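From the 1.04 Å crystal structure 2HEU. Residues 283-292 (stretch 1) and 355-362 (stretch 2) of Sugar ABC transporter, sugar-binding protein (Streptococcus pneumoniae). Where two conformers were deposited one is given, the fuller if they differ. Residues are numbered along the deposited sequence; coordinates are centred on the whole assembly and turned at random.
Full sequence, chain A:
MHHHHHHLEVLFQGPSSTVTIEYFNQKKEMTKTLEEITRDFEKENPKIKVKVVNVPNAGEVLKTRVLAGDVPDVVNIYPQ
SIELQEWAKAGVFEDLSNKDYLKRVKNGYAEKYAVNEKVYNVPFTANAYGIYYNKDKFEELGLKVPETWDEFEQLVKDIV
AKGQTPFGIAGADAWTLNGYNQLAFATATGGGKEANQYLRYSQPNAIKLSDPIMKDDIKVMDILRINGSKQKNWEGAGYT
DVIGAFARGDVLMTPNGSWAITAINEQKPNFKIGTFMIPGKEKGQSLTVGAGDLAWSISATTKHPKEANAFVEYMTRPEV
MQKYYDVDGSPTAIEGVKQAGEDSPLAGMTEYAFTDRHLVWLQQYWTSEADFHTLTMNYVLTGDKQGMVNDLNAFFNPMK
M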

# COMPACT_ATOMS: atom_id res chain seq x y z
N LYS A 283 11.78 18.18 10.51
CA LYS A 283 12.67 17.22 9.86
C LYS A 283 12.82 15.97 10.59
O LYS A 283 12.78 15.93 11.80
CB LYS A 283 13.98 17.84 9.70
CG LYS A 283 13.84 19.10 8.87
CD LYS A 283 15.11 19.76 8.82
CE LYS A 283 14.76 21.10 7.74
NZ LYS A 283 16.00 21.82 7.57
N GLY A 284 12.93 14.86 9.86
CA GLY A 284 12.98 13.57 10.45
C GLY A 284 11.63 13.00 10.75
O GLY A 284 11.52 11.91 11.27
N GLN A 285 10.53 13.68 10.40
CA GLN A 285 9.16 13.30 10.72
C GLN A 285 8.39 12.75 9.51
O GLN A 285 7.17 12.53 9.62
CB GLN A 285 8.43 14.48 11.33
CG GLN A 285 9.07 14.79 12.74
CD GLN A 285 8.33 15.88 13.43
OE1 GLN A 285 7.42 16.52 12.90
NE2 GLN A 285 8.66 16.08 14.70
N SER A 286 9.01 12.62 8.37
CA SER A 286 8.30 12.12 7.22
C SER A 286 7.84 10.71 7.41
O SER A 286 8.45 9.91 8.13
CB SER A 286 9.15 12.26 5.96
OG SER A 286 10.28 11.37 6.08
N LEU A 287 6.76 10.34 6.72
CA LEU A 287 6.12 9.04 6.87
C LEU A 287 5.71 8.52 5.50
O LEU A 287 5.52 9.29 4.56
CB LEU A 287 4.87 9.16 7.74
CG LEU A 287 5.07 9.56 9.18
CD1 LEU A 287 3.77 9.80 9.89
CD2 LEU A 287 5.91 8.49 9.98
N THR A 288 5.53 7.21 5.42
CA THR A 288 4.82 6.59 4.31
C THR A 288 3.73 5.67 4.87
O THR A 288 3.65 5.46 6.08
CB THR A 288 5.80 5.91 3.33
OG1 THR A 288 5.07 5.51 2.16
CG2 THR A 288 6.48 4.70 3.89
N VAL A 289 2.89 5.18 3.97
CA VAL A 289 1.76 4.33 4.33
C VAL A 289 1.63 3.27 3.26
O VAL A 289 1.93 3.50 2.11
CB VAL A 289 0.45 5.17 4.46
CG1 VAL A 289 0.07 5.87 3.17
CG2 VAL A 289 -0.68 4.33 5.01
N GLY A 290 1.21 2.08 3.69
CA GLY A 290 0.99 0.99 2.78
C GLY A 290 0.64 -0.24 3.54
O GLY A 290 0.48 -0.22 4.78
N ALA A 291 0.50 -1.40 2.85
CA ALA A 291 0.21 -2.66 3.55
C ALA A 291 0.66 -3.80 2.70
O ALA A 291 0.98 -3.69 1.55
CB ALA A 291 -1.28 -2.78 3.89
N GLY A 292 0.58 -4.99 3.27
CA GLY A 292 0.98 -6.23 2.59
C GLY A 292 0.27 -6.39 1.26
O GLY A 292 -0.94 -6.15 1.15
N THR A 355 9.45 -0.09 8.90
CA THR A 355 9.84 0.52 10.17
C THR A 355 8.65 1.26 10.76
O THR A 355 7.56 1.27 10.15
CB THR A 355 11.00 1.47 9.97
OG1 THR A 355 10.49 2.73 9.39
CG2 THR A 355 12.16 0.95 9.19
N ASP A 356 8.88 2.09 11.81
CA ASP A 356 7.82 2.87 12.47
C ASP A 356 7.31 3.90 11.52
O ASP A 356 6.17 4.38 11.65
CB ASP A 356 8.15 3.35 13.91
CG ASP A 356 9.40 4.07 14.05
OD1 ASP A 356 10.00 4.45 13.04
OD2 ASP A 356 9.78 4.29 15.26
N ARG A 357 8.07 4.21 10.51
CA ARG A 357 7.70 5.27 9.61
C ARG A 357 6.93 4.81 8.39
O ARG A 357 6.58 5.61 7.56
CB ARG A 357 8.92 6.08 9.19
CG ARG A 357 9.52 6.81 10.41
CD ARG A 357 10.89 7.41 10.15
NE ARG A 357 10.86 8.53 9.21
CZ ARG A 357 11.91 9.25 8.94
NH1 ARG A 357 13.12 8.95 9.41
NH2 ARG A 357 11.86 10.25 8.12
N HIS A 358 6.57 3.52 8.34
CA HIS A 358 5.79 2.91 7.26
C HIS A 358 4.49 2.40 7.84
O HIS A 358 4.35 1.23 8.18
CB HIS A 358 6.58 1.80 6.60
CG HIS A 358 5.93 1.12 5.41
ND1 HIS A 358 6.47 -0.06 4.99
CD2 HIS A 358 4.89 1.43 4.61
CE1 HIS A 358 5.76 -0.39 3.91
NE2 HIS A 358 4.78 0.45 3.68
N LEU A 359 3.51 3.29 7.87
CA LEU A 359 2.26 3.03 8.53
C LEU A 359 1.44 2.02 7.78
O LEU A 359 1.52 1.97 6.58
CB LEU A 359 1.53 4.35 8.54
CG LEU A 359 1.86 5.27 9.69
CD1 LEU A 359 3.32 5.60 9.82
CD2 LEU A 359 1.05 6.52 9.59
N VAL A 360 0.59 1.25 8.47
CA VAL A 360 -0.44 0.46 7.78
C VAL A 360 -1.57 1.45 7.42
O VAL A 360 -1.97 2.32 8.21
CB VAL A 360 -0.97 -0.67 8.63
CG1 VAL A 360 -2.05 -1.43 7.91
CG2 VAL A 360 0.18 -1.63 9.01
N TRP A 361 -2.14 1.29 6.22
CA TRP A 361 -3.29 2.04 5.74
C TRP A 361 -4.28 2.19 6.90
O TRP A 361 -4.67 1.22 7.58
CB TRP A 361 -3.98 1.29 4.60
CG TRP A 361 -3.23 1.32 3.32
CD1 TRP A 361 -2.64 0.27 2.67
CD2 TRP A 361 -3.02 2.43 2.45
NE1 TRP A 361 -2.06 0.67 1.49
CE2 TRP A 361 -2.27 2.01 1.34
CE3 TRP A 361 -3.46 3.77 2.51
CZ2 TRP A 361 -1.90 2.93 0.32
CZ3 TRP A 361 -3.17 4.62 1.50
CH2 TRP A 361 -2.36 4.23 0.45
N LEU A 362 -4.82 3.42 7.08
CA LEU A 362 -5.71 3.68 8.18
C LEU A 362 -7.03 2.91 8.11
O LEU A 362 -7.63 2.62 9.11
CB LEU A 362 -5.98 5.18 8.31
CG LEU A 362 -4.78 6.05 8.58
CD1 LEU A 362 -5.23 7.52 8.67
CD2 LEU A 362 -4.03 5.66 9.82
O HOH W 1 2.85 -0.85 6.29

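The backbone of Gly290 lies against the indole of Trp361: CA is 3.7 Å from the centroid of the five-membered ring and 27° off the ring normal, a CH-pi contact over the face. The approach is close, Gly290 CA standing 3.3 Å from Trp361 NE1. A CB built on Gly290 would point away from the second stretch as a whole, yet would fall only 3.1 Å from His358 NE2, so the imidazole occupies the space that a side chain would need. The edge of that ring faces the backbone here, His358 CD2 lying 3.8 Å from Gly290 N.

Val289 CG1 covers the same indole further along, 4.1 Å from the centroid of the six-membered ring and 23° off its normal, while Val289 CG2 comes within 3.8 Å of Trp361 CE3. Ala291 meets the ring at its edge, CB to Trp361 CD1 at 3.6 Å. Three consecutive residues of the first stretch thus pack around one tryptophan, whose own NE1 is hydrogen-bonded elsewhere in the structure.

The two segments, at least 68 residues apart in sequence wherever they touch, pair as short parallel strands whose N-to-C directions differ by 38°. The hydrogen bonds alternate in the parallel manner. Thr288 uses both its backbone groups, N donating to Arg357 O at 2.9 Å and nearly straight at 177°, and O accepting from Leu359 N at 2.8 Å. Gly290 N then donates to Leu359 O at 2.9 Å. The ladder loosens after this, for Trp361 N reaches Gly290 O only through a weak bond of 3.3 Å and 140°. CA-H...O contacts reach the same carbonyls: Val289 CA lies 3.3 Å from Leu359 O, and Val360 CA 3.2 Å from Gly290 O. Gly290 O and Leu359 O are themselves just 3.0 Å apart, two acceptors with no hydrogen bond between them; the O of water 1 is 2.9 Å from Gly290 O and 3.2 Å from His358 O, within hydrogen-bonding reach of both.

Side chains alternate across the sheet. Thr288 and His358 share one face, with Thr288 CG2 3.7 Å from His358 CD2. Val289 and Leu359 share the other, Val289 CG2 lying 4.2 Å from Leu359 CB. Leu287 CD2 extends the apolar packing to Leu359 CD1 at 3.9 Å.

Before the strands, Arg357 makes the polar anchor. Its CA-to-CB bond points sideways, but the chain turns its guanidinium to Ser286: NE donates to Ser286 O at 3.0 Å, and NH2 to Ser286 OG at 2.8 Å, near the guanidinium plane. A weak bond from Arg357 NH2 to Ser286 O, 3.4 Å, supplements them. Gly284 O sits over one face of the group, 3.6 Å from Arg357 CZ. Arg357 belongs to a type I turn from Thr355 to His358, closed by His358 N to Thr355 O at 3.1 Å and braced by Arg357 N to Thr355 OG1 at 3.0 Å.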